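Local coordinates for protein DNMT2 (Spodoptera frugiperda, PDB 4H0N) that probably methylates cytosine 38 in the anticodon loop of tRNA(Asp), with S-adenosyl-L-methionine as donor, and may also methylate cytosine in DNA, at residues 236-241 with 310-315. The protein carries 3 engineered substitutions. Residues are numbered along the deposited sequence; the frame is centred on the assembly and turned at random.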
ATOM      1  N   ALA A 236       5.172  -3.972  10.398  1.00 48.18           N
ATOM      2  CA  ALA A 236       5.840  -4.735  11.444  1.00 46.78           C
ATOM      3  C   ALA A 236       6.886  -5.694  10.883  1.00 40.12           C
ATOM      4  O   ALA A 236       7.407  -6.542  11.607  1.00 40.84           O
ATOM      5  CB  ALA A 236       4.817  -5.492  12.280  1.00 53.06           C
ATOM      6  N   TYR A 237       7.182  -5.562   9.592  1.00 35.61           N
ATOM      7  CA  TYR A 237       8.206  -6.385   8.958  1.00 42.19           C
ATOM      8  C   TYR A 237       9.550  -6.104   9.622  1.00 46.96           C
ATOM      9  O   TYR A 237       9.947  -4.949   9.750  1.00 53.45           O
ATOM     10  CB  TYR A 237       8.256  -6.099   7.454  1.00 37.81           C
ATOM     11  CG  TYR A 237       9.155  -7.015   6.631  1.00 36.76           C
ATOM     12  CD1 TYR A 237       8.969  -8.390   6.627  1.00 28.43           C
ATOM     13  CD2 TYR A 237      10.165  -6.491   5.832  1.00 27.18           C
ATOM     14  CE1 TYR A 237       9.775  -9.217   5.871  1.00 27.00           C
ATOM     15  CE2 TYR A 237      10.975  -7.309   5.074  1.00 25.90           C
ATOM     16  CZ  TYR A 237      10.777  -8.672   5.091  1.00 25.79           C
ATOM     17  OH  TYR A 237      11.583  -9.493   4.326  1.00 24.85           O
ATOM     18  N   THR A 238      10.228  -7.172  10.040  1.00 48.44           N
ATOM     19  CA  THR A 238      11.485  -7.139  10.814  1.00 47.83           C
ATOM     20  C   THR A 238      11.323  -6.774  12.298  1.00 40.20           C
ATOM     21  O   THR A 238      12.310  -6.719  13.023  1.00 42.90           O
ATOM     22  CB  THR A 238      12.622  -6.270  10.180  1.00 35.03           C
ATOM     23  OG1 THR A 238      12.449  -4.897  10.549  1.00 42.97           O
ATOM     24  CG2 THR A 238      12.664  -6.408   8.655  1.00 31.81           C
ATOM     25  N   HIS A 239      10.090  -6.522  12.737  1.00 42.27           N
ATOM     26  CA  HIS A 239       9.792  -6.320  14.156  1.00 46.14           C
ATOM     27  C   HIS A 239       9.475  -7.671  14.773  1.00 49.79           C
ATOM     28  O   HIS A 239       9.886  -7.983  15.896  1.00 51.51           O
ATOM     29  CB  HIS A 239       8.542  -5.461  14.345  1.00 72.33           C
ATOM     30  CG  HIS A 239       8.726  -4.006  14.049  1.00 86.12           C
ATOM     31  ND1 HIS A 239       7.796  -3.060  14.427  1.00 93.06           N
ATOM     32  CD2 HIS A 239       9.707  -3.332  13.406  1.00 89.96           C
ATOM     33  CE1 HIS A 239       8.199  -1.865  14.035  1.00 93.53           C
ATOM     34  NE2 HIS A 239       9.355  -2.002  13.412  1.00 93.92           N
ATOM     35  N   TYR A 240       8.682  -8.439  14.034  1.00 78.16           N
ATOM     36  CA  TYR A 240       8.234  -9.758  14.444  1.00 90.41           C
ATOM     37  C   TYR A 240       8.417 -10.667  13.252  1.00 92.34           C
ATOM     38  O   TYR A 240       8.616 -10.201  12.131  1.00 85.61           O
ATOM     39  CB  TYR A 240       6.770  -9.724  14.865  1.00 85.46           C
ATOM     40  CG  TYR A 240       6.481  -8.628  15.855  1.00 97.12           C
ATOM     41  CD1 TYR A 240       6.861  -8.752  17.185  1.00102.55           C
ATOM     42  CD2 TYR A 240       5.840  -7.461  15.459  1.00101.09           C
ATOM     43  CE1 TYR A 240       6.604  -7.743  18.100  1.00110.40           C
ATOM     44  CE2 TYR A 240       5.578  -6.445  16.365  1.00104.69           C
ATOM     45  CZ  TYR A 240       5.960  -6.591  17.684  1.00110.14           C
ATOM     46  OH  TYR A 240       5.702  -5.586  18.592  1.00110.23           O
ATOM     47  N   ALA A 241       8.338 -11.967  13.490  1.00100.09           N
ATOM     48  CA  ALA A 241       8.788 -12.933  12.504  1.00104.37           C
ATOM     49  C   ALA A 241       7.673 -13.333  11.560  1.00104.74           C
ATOM     50  O   ALA A 241       7.891 -14.069  10.599  1.00102.54           O
ATOM     51  CB  ALA A 241       9.319 -14.155  13.212  1.00 94.86           C
ATOM     52  N   GLN A 310      12.074   2.755  10.264  1.00 49.70           N
ATOM     53  CA  GLN A 310      11.223   3.770   9.693  1.00 44.37           C
ATOM     54  C   GLN A 310      10.841   3.411   8.279  1.00 48.49           C
ATOM     55  O   GLN A 310       9.712   3.585   7.877  1.00 51.09           O
ATOM     56  CB  GLN A 310      11.973   5.089   9.605  1.00 45.33           C
ATOM     57  CG  GLN A 310      11.428   6.250  10.400  1.00 56.46           C
ATOM     58  CD  GLN A 310      12.485   6.835  11.323  1.00 69.49           C
ATOM     59  OE1 GLN A 310      12.235   7.812  12.024  1.00 79.20           O
ATOM     60  NE2 GLN A 310      13.689   6.245  11.307  1.00 68.84           N
ATOM     61  N   CYS A 311      11.819   2.933   7.529  1.00 46.12           N
ATOM     62  CA  CYS A 311      11.654   2.539   6.127  1.00 41.42           C
ATOM     63  C   CYS A 311      10.570   1.485   5.965  1.00 37.96           C
ATOM     64  O   CYS A 311       9.653   1.631   5.154  1.00 24.39           O
ATOM     65  CB  CYS A 311      12.961   1.970   5.568  1.00 44.61           C
ATOM     66  SG  CYS A 311      14.213   3.183   5.095  1.00 61.68           S
ATOM     67  N   TYR A 312      10.692   0.419   6.746  1.00 31.64           N
ATOM     68  CA  TYR A 312       9.746  -0.684   6.684  1.00 34.24           C
ATOM     69  C   TYR A 312       8.348  -0.276   7.145  1.00 26.52           C
ATOM     70  O   TYR A 312       7.357  -0.721   6.571  1.00 26.57           O
ATOM     71  CB  TYR A 312      10.284  -1.902   7.448  1.00 34.63           C
ATOM     72  CG  TYR A 312      11.452  -2.548   6.731  1.00 27.35           C
ATOM     73  CD1 TYR A 312      11.282  -3.109   5.473  1.00 23.73           C
ATOM     74  CD2 TYR A 312      12.725  -2.573   7.292  1.00 26.43           C
ATOM     75  CE1 TYR A 312      12.336  -3.689   4.801  1.00 23.97           C
ATOM     76  CE2 TYR A 312      13.788  -3.155   6.620  1.00 26.60           C
ATOM     77  CZ  TYR A 312      13.581  -3.709   5.376  1.00 25.38           C
ATOM     78  OH  TYR A 312      14.610  -4.292   4.684  1.00 25.78           O
ATOM     79  N   ARG A 313       8.264   0.586   8.155  1.00 25.60           N
ATOM     80  CA  ARG A 313       6.967   1.115   8.568  1.00 26.75           C
ATOM     81  C   ARG A 313       6.294   1.893   7.428  1.00 29.89           C
ATOM     82  O   ARG A 313       5.126   1.656   7.117  1.00 23.56           O
ATOM     83  CB  ARG A 313       7.088   1.992   9.810  1.00 38.50           C
ATOM     84  CG  ARG A 313       5.738   2.479  10.320  1.00 50.09           C
ATOM     85  CD  ARG A 313       5.874   3.482  11.456  1.00 53.57           C
ATOM     86  NE  ARG A 313       6.466   4.741  11.011  1.00 57.66           N
ATOM     87  CZ  ARG A 313       5.802   5.696  10.365  1.00 58.00           C
ATOM     88  NH1 ARG A 313       4.516   5.536  10.079  1.00 53.20           N
ATOM     89  NH2 ARG A 313       6.424   6.810  10.000  1.00 58.27           N
ATOM     90  N   LEU A 314       7.039   2.806   6.804  1.00 38.00           N
ATOM     91  CA  LEU A 314       6.536   3.597   5.677  1.00 38.72           C
ATOM     92  C   LEU A 314       6.163   2.742   4.463  1.00 39.82           C
ATOM     93  O   LEU A 314       5.141   2.986   3.813  1.00 39.13           O
ATOM     94  CB  LEU A 314       7.564   4.651   5.250  1.00 24.99           C
ATOM     95  CG  LEU A 314       7.886   5.769   6.235  1.00 27.03           C
ATOM     96  CD1 LEU A 314       9.044   6.620   5.736  1.00 28.19           C
ATOM     97  CD2 LEU A 314       6.648   6.611   6.462  1.00 27.16           C
ATOM     98  N   LEU A 315       7.006   1.757   4.154  1.00 29.42           N
ATOM     99  CA  LEU A 315       6.769   0.848   3.034  1.00 24.43           C
ATOM    100  C   LEU A 315       5.532  -0.011   3.270  1.00 21.91           C
ATOM    101  O   LEU A 315       4.751  -0.254   2.353  1.00 20.95           O
ATOM    102  CB  LEU A 315       7.982  -0.050   2.804  1.00 20.90           C
ATOM    103  CG  LEU A 315       9.043   0.410   1.804  1.00 29.39           C
ATOM    104  CD1 LEU A 315       9.462   1.843   2.055  1.00 41.08           C
ATOM    105  CD2 LEU A 315      10.256  -0.498   1.874  1.00 21.91           C
TER
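Tyr-237 turns the CD2 edge of its ring toward the face of Tyr-312 in an offset edge-to-face pair, the planes at 75° and the centroids 5.4 Å apart. The nearest carbons, Tyr-237 CD2 and Tyr-312 CD1, are separated by 3.6 Å. Thr-238 adds a CH-pi contact, its CG2 methyl 4.2 Å from the Tyr-312 centroid and 19° off the normal. The same methyl covers a face of the Tyr-237 ring near the rim, so that it sits in the corner where the two rings meet. With Thr-238 OG1 set between the backbone N and the carbonyl carbon (chi1 84°), it hydrogen-bonds Tyr-237 O at 2.6 Å, on a lone pair in the carbonyl plane, and also Lys-309 NZ; together these bonds would hold the methyl in its direction. Both phenol hydroxyls hydrogen-bond the Phe-285 backbone, Tyr-312 OH its O and Tyr-237 OH its N, the latter also bonding Ser-246 O. Replacing Tyr-312 by alanine would probably leave Phe-285 O without this partner and deprive Thr-238 and Tyr-237 of their shared aromatic surface. In this C5-methyltransferase fold the buried cluster joins the 222-223/247-248 loop to helix 308-316, which packs against helices 287-293 and 37-46 and leads to Asn-317 of the probable S-adenosyl-L-homocysteine site.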